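PDB 1C3P: protein (hdlp (histone deacetylase-like protein)) from Aquifex aeolicus, which probably removes acetyl groups from acetylated lysines as a zinc-dependent member of the histone deacetylase family, and may take part in acetoin degradation. Local coordinates for residues L30-K35 / A303-T307; Y297-A301 / R344-L348. All blocks are in the same frame, centred on the assembly; numbering follows the deposited sequence.

Overall arrangement
After strand 4-8 the chain enters helix 28-37, which carries 30-35. The other seven strands of the parallel sheet lie between this segment and 303-307, on helix 299-314, and contact 1 closes that long loop. Just before 303-307, the segment 297-301 at the start of the same helix meets 344-348, in the loop that follows helix 324-332; this is contact 2, which closes a shorter loop. Their segments alternate, so the two closures cross. The contacts touch where Arg304 CD packs 3.2 Å from Met347 O. Together they tie helix 28-37 and the loop after helix 324-332 to helix 299-314, an example of distant parts of a sequence sharing one helix as their meeting place.

Contact 1 of 2, residues L30-K35 / A303-T307; sequences LLLRFK and ARAWT. Unlike the reference sequence in segment 30-35: Lys35 (reference Leu).
Phe34 lies across Ala303 and Thr307, and its side chain shows how one ring can read two residues on a neighbouring helix. Beyond CB, CG stands anti to the backbone nitrogen (chi1 -172°), which carries the ring out toward helix 299-314. CG is the ring atom closest to Ala303 CB, and that methyl sits over one face, displaced toward the rim, in a CH-pi contact 4.1 Å from the centroid of the Phe34 ring. Farther along, the CD2-CE2 edge of the ring faces the threonine hydroxyl, Thr307 OG1 lying in plane 3.1 Å from Phe34 CD2 and 3.3 Å from Phe34 CE2. That hydroxyl spends its hydrogen within its own helix, on Ala303 O at 2.7 Å from Thr307 OG1. The same carbonyl accepts Thr307 N on its other face. Leu322, Ala326 and Leu330 pack about the ring from outside the pair.

Beside it, Leu30 CD1 presses on Ala303 CB at 3.5 Å, tight for two carbons. Leu31 crosses Trp306 at about a right angle, its CD1 3.9 Å from Trp306 CE3, while the indole nitrogen hydrogen-bonds to Leu255 O. The axes of 30-35 and 303-307 cross at -70°, 9.7 Å apart at closest approach. This is helix-on-helix packing in the α/β fold of the histone deacetylase family, near Asp168, which binds zinc in another structure of this protein.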
loop_
_atom_site.group_PDB
_atom_site.type_symbol
_atom_site.label_atom_id
_atom_site.label_comp_id
_atom_site.label_asym_id
_atom_site.label_seq_id
_atom_site.Cartn_x
_atom_site.Cartn_y
_atom_site.Cartn_z
ATOM N N LEU A 30 7.331 -13.539 -0.978
ATOM C CA LEU A 30 6.404 -14.598 -0.633
ATOM C C LEU A 30 5.294 -14.644 -1.674
ATOM O O LEU A 30 4.855 -15.722 -2.039
ATOM C CB LEU A 30 5.818 -14.382 0.766
ATOM C CG LEU A 30 4.841 -15.441 1.316
ATOM C CD1 LEU A 30 3.561 -15.429 0.526
ATOM C CD2 LEU A 30 5.485 -16.827 1.266
ATOM N N LEU A 31 4.843 -13.476 -2.143
ATOM C CA LEU A 31 3.775 -13.427 -3.146
ATOM C C LEU A 31 4.254 -14.145 -4.407
ATOM O O LEU A 31 3.535 -14.955 -4.982
ATOM C CB LEU A 31 3.424 -11.981 -3.523
ATOM C CG LEU A 31 1.992 -11.570 -3.932
ATOM C CD1 LEU A 31 2.055 -10.405 -4.954
ATOM C CD2 LEU A 31 1.242 -12.714 -4.541
ATOM N N LEU A 32 5.467 -13.829 -4.838
ATOM C CA LEU A 32 6.014 -14.449 -6.033
ATOM C C LEU A 32 6.083 -15.958 -5.889
ATOM O O LEU A 32 5.663 -16.672 -6.790
ATOM C CB LEU A 32 7.410 -13.897 -6.352
ATOM C CG LEU A 32 7.520 -12.471 -6.906
ATOM C CD1 LEU A 32 8.979 -12.150 -7.235
ATOM C CD2 LEU A 32 6.687 -12.351 -8.169
ATOM N N ARG A 33 6.610 -16.438 -4.764
ATOM C CA ARG A 33 6.714 -17.877 -4.557
ATOM C C ARG A 33 5.335 -18.508 -4.468
ATOM O O ARG A 33 5.130 -19.631 -4.918
ATOM C CB ARG A 33 7.527 -18.186 -3.294
ATOM C CG ARG A 33 9.007 -17.791 -3.419
ATOM C CD ARG A 33 9.878 -18.410 -2.331
ATOM N NE ARG A 33 9.489 -17.977 -0.994
ATOM C CZ ARG A 33 10.102 -18.357 0.123
ATOM N NH1 ARG A 33 11.139 -19.180 0.068
ATOM N NH2 ARG A 33 9.684 -17.904 1.300
ATOM N N PHE A 34 4.384 -17.774 -3.901
ATOM C CA PHE A 34 3.028 -18.266 -3.758
ATOM C C PHE A 34 2.324 -18.357 -5.115
ATOM O O PHE A 34 1.712 -19.376 -5.447
ATOM C CB PHE A 34 2.234 -17.345 -2.825
ATOM C CG PHE A 34 0.883 -17.874 -2.471
ATOM C CD1 PHE A 34 0.755 -18.928 -1.578
ATOM C CD2 PHE A 34 -0.267 -17.339 -3.056
ATOM C CE1 PHE A 34 -0.516 -19.450 -1.261
ATOM C CE2 PHE A 34 -1.536 -17.845 -2.752
ATOM C CZ PHE A 34 -1.658 -18.908 -1.848
ATOM N N LYS A 35 2.404 -17.314 -5.934
ATOM C CA LYS A 35 1.725 -17.442 -7.208
ATOM C C LYS A 35 2.362 -18.512 -8.075
ATOM O O LYS A 35 1.684 -19.123 -8.891
ATOM C CB LYS A 35 1.672 -16.119 -7.940
ATOM C CG LYS A 35 0.614 -15.193 -7.364
ATOM C CD LYS A 35 0.592 -13.884 -8.096
ATOM C CE LYS A 35 1.905 -13.165 -7.933
ATOM N NZ LYS A 35 3.069 -13.916 -8.471
ATOM N N ALA A 303 -0.699 -13.018 1.129
ATOM C CA ALA A 303 -0.578 -13.883 -0.035
ATOM C C ALA A 303 -1.877 -14.180 -0.750
ATOM O O ALA A 303 -1.949 -14.089 -1.977
ATOM C CB ALA A 303 0.105 -15.183 0.351
ATOM N N ARG A 304 -2.916 -14.544 -0.007
ATOM C CA ARG A 304 -4.167 -14.869 -0.662
ATOM C C ARG A 304 -4.851 -13.649 -1.262
ATOM O O ARG A 304 -5.389 -13.715 -2.368
ATOM C CB ARG A 304 -5.137 -15.569 0.318
ATOM C CG ARG A 304 -4.673 -16.924 0.897
ATOM C CD ARG A 304 -5.837 -17.589 1.672
ATOM N NE ARG A 304 -6.461 -16.627 2.568
ATOM C CZ ARG A 304 -7.715 -16.682 3.007
ATOM N NH1 ARG A 304 -8.535 -17.671 2.646
ATOM N NH2 ARG A 304 -8.159 -15.717 3.796
ATOM N N ALA A 305 -4.823 -12.529 -0.543
ATOM C CA ALA A 305 -5.489 -11.326 -1.023
ATOM C C ALA A 305 -4.863 -10.746 -2.275
ATOM O O ALA A 305 -5.571 -10.403 -3.223
ATOM C CB ALA A 305 -5.549 -10.258 0.109
ATOM N N TRP A 306 -3.540 -10.615 -2.298
ATOM C CA TRP A 306 -2.919 -10.090 -3.499
ATOM C C TRP A 306 -3.066 -11.088 -4.629
ATOM O O TRP A 306 -3.061 -10.708 -5.798
ATOM C CB TRP A 306 -1.448 -9.746 -3.278
ATOM C CG TRP A 306 -1.268 -8.402 -2.611
ATOM C CD1 TRP A 306 -2.181 -7.392 -2.549
ATOM C CD2 TRP A 306 -0.082 -7.910 -1.981
ATOM N NE1 TRP A 306 -1.638 -6.296 -1.919
ATOM C CE2 TRP A 306 -0.350 -6.588 -1.562
ATOM C CE3 TRP A 306 1.185 -8.458 -1.730
ATOM C CZ2 TRP A 306 0.606 -5.804 -0.903
ATOM C CZ3 TRP A 306 2.134 -7.682 -1.076
ATOM C CH2 TRP A 306 1.836 -6.364 -0.670
ATOM N N THR A 307 -3.195 -12.365 -4.292
ATOM C CA THR A 307 -3.377 -13.356 -5.342
ATOM C C THR A 307 -4.717 -13.068 -6.020
ATOM O O THR A 307 -4.818 -13.147 -7.241
ATOM C CB THR A 307 -3.302 -14.798 -4.774
ATOM O OG1 THR A 307 -1.936 -15.093 -4.449
ATOM C CG2 THR A 307 -3.815 -15.820 -5.787
#

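Contact 2 of 2, residues Y297-A301 / R344-L348; sequences YHPYA and RSYML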
loop_
_atom_site.group_PDB
_atom_site.type_symbol
_atom_site.label_atom_id
_atom_site.label_comp_id
_atom_site.label_asym_id
_atom_site.label_seq_id
_atom_site.Cartn_x
_atom_site.Cartn_y
_atom_site.Cartn_z
ATOM N N TYR A 297 0.658 -7.241 7.137
ATOM C CA TYR A 297 1.628 -7.867 8.013
ATOM C C TYR A 297 1.385 -9.328 8.386
ATOM O O TYR A 297 2.146 -9.889 9.171
ATOM C CB TYR A 297 1.760 -6.997 9.271
ATOM C CG TYR A 297 1.938 -5.516 8.939
ATOM C CD1 TYR A 297 0.839 -4.697 8.622
ATOM C CD2 TYR A 297 3.209 -4.957 8.872
ATOM C CE1 TYR A 297 1.019 -3.354 8.241
ATOM C CE2 TYR A 297 3.396 -3.626 8.495
ATOM C CZ TYR A 297 2.313 -2.833 8.182
ATOM O OH TYR A 297 2.552 -1.522 7.810
ATOM N N HIS A 298 0.336 -9.930 7.824
ATOM C CA HIS A 298 0.020 -11.338 8.064
ATOM C C HIS A 298 0.337 -12.039 6.746
ATOM O O HIS A 298 -0.275 -11.743 5.720
ATOM C CB HIS A 298 -1.456 -11.546 8.377
ATOM C CG HIS A 298 -1.776 -12.959 8.756
ATOM N ND1 HIS A 298 -1.748 -13.410 10.058
ATOM C CD2 HIS A 298 -2.019 -14.043 7.987
ATOM C CE1 HIS A 298 -1.961 -14.713 10.075
ATOM N NE2 HIS A 298 -2.128 -15.123 8.831
ATOM N N PRO A 299 1.287 -12.989 6.760
ATOM C CA PRO A 299 1.682 -13.712 5.550
ATOM C C PRO A 299 0.579 -14.418 4.769
ATOM O O PRO A 299 0.545 -14.359 3.538
ATOM C CB PRO A 299 2.758 -14.676 6.068
ATOM C CG PRO A 299 2.310 -14.923 7.499
ATOM C CD PRO A 299 2.065 -13.482 7.911
ATOM N N TYR A 300 -0.306 -15.103 5.474
ATOM C CA TYR A 300 -1.387 -15.806 4.808
ATOM C C TYR A 300 -2.366 -14.834 4.173
ATOM O O TYR A 300 -2.807 -15.022 3.036
ATOM C CB TYR A 300 -2.156 -16.662 5.805
ATOM C CG TYR A 300 -1.404 -17.818 6.431
ATOM C CD1 TYR A 300 -0.017 -17.931 6.342
ATOM C CD2 TYR A 300 -2.090 -18.774 7.175
ATOM C CE1 TYR A 300 0.661 -18.966 6.986
ATOM C CE2 TYR A 300 -1.432 -19.803 7.817
ATOM C CZ TYR A 300 -0.058 -19.893 7.724
ATOM O OH TYR A 300 0.584 -20.892 8.405
ATOM N N ALA A 301 -2.722 -13.810 4.940
ATOM C CA ALA A 301 -3.687 -12.808 4.509
ATOM C C ALA A 301 -3.175 -12.093 3.279
ATOM O O ALA A 301 -3.891 -11.934 2.296
ATOM C CB ALA A 301 -3.941 -11.808 5.634
ATOM N N ARG A 344 -5.570 -19.821 12.545
ATOM C CA ARG A 344 -5.811 -19.265 11.230
ATOM C C ARG A 344 -5.596 -20.313 10.155
ATOM O O ARG A 344 -5.579 -19.985 8.978
ATOM C CB ARG A 344 -4.872 -18.090 10.987
ATOM C CG ARG A 344 -5.108 -16.891 11.867
ATOM C CD ARG A 344 -6.519 -16.339 11.715
ATOM N NE ARG A 344 -6.673 -15.168 12.571
ATOM C CZ ARG A 344 -7.829 -14.588 12.868
ATOM N NH1 ARG A 344 -8.973 -15.057 12.381
ATOM N NH2 ARG A 344 -7.839 -13.546 13.690
ATOM N N SER A 345 -5.445 -21.573 10.560
ATOM C CA SER A 345 -5.198 -22.653 9.603
ATOM C C SER A 345 -6.291 -22.821 8.548
ATOM O O SER A 345 -6.052 -23.412 7.490
ATOM C CB SER A 345 -5.008 -23.975 10.339
ATOM O OG SER A 345 -6.202 -24.315 11.009
ATOM N N TYR A 346 -7.491 -22.325 8.833
ATOM C CA TYR A 346 -8.597 -22.419 7.883
ATOM C C TYR A 346 -8.265 -21.631 6.612
ATOM O O TYR A 346 -8.822 -21.884 5.546
ATOM C CB TYR A 346 -9.859 -21.836 8.515
ATOM C CG TYR A 346 -9.744 -20.348 8.820
ATOM C CD1 TYR A 346 -10.042 -19.384 7.850
ATOM C CD2 TYR A 346 -9.316 -19.914 10.074
ATOM C CE1 TYR A 346 -9.920 -18.009 8.128
ATOM C CE2 TYR A 346 -9.186 -18.545 10.363
ATOM C CZ TYR A 346 -9.491 -17.602 9.389
ATOM O OH TYR A 346 -9.369 -16.258 9.686
ATOM N N MET A 347 -7.365 -20.661 6.734
ATOM C CA MET A 347 -6.979 -19.836 5.587
ATOM C C MET A 347 -6.263 -20.654 4.537
ATOM O O MET A 347 -6.256 -20.290 3.354
ATOM C CB MET A 347 -6.072 -18.687 6.038
ATOM C CG MET A 347 -6.741 -17.709 6.981
ATOM S SD MET A 347 -5.578 -16.419 7.564
ATOM C CE MET A 347 -4.351 -17.310 8.236
ATOM N N LEU A 348 -5.671 -21.768 4.975
ATOM C CA LEU A 348 -4.928 -22.669 4.091
ATOM C C LEU A 348 -5.877 -23.566 3.301
ATOM O O LEU A 348 -5.474 -24.221 2.338
ATOM C CB LEU A 348 -3.987 -23.568 4.907
ATOM C CG LEU A 348 -2.954 -22.984 5.872
ATOM C CD1 LEU A 348 -2.246 -24.132 6.601
ATOM C CD2 LEU A 348 -1.950 -22.116 5.116
#
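The ring of Tyr300 receives Leu348 over one face: CD2 rests above the plane, shifted toward the rim, 4.0 Å from the ring centroid. At the edge of that ring, near its plane, lies Arg344 O, and the sulfur of Met347 also lies at the ring's edge, a Met-aromatic contact with SD 5.5 Å from the Tyr300 centroid. The neighbouring His298 ring has Pro299 CD over one face. Its CG is anti to the backbone nitrogen (chi1 -174°), a torsion that sets the imidazole forward beside the first turn of the helix, its edge at Tyr300 C and Ala301 N; Met347 SD approaches it obliquely, 4.6 Å from the His298 ring centroid.

His298 is the N-cap residue of helix 299-314, and its side chain is about 8 Å from that of Asp258, which binds zinc in another structure of this protein. The contact sets the 3-10 segment at 345-348 against the first turn of helix 299-314. With Tyr300 cut back to an alanine, Leu348 CD2 would probably lose the face it rests on and Met347 SD its ring edge, leaving a gap between helix and loop.

Behind Met347, the ring of Tyr346 has Met347 CG over one face. Arg344 NH1 hydrogen-bonds to Tyr346 OH at 3.0 Å, a bent bond (N-H...O 136°) with the oxygen 27° out of the guanidinium plane, and Glu262 is hydrogen-bonded to that same hydroxyl.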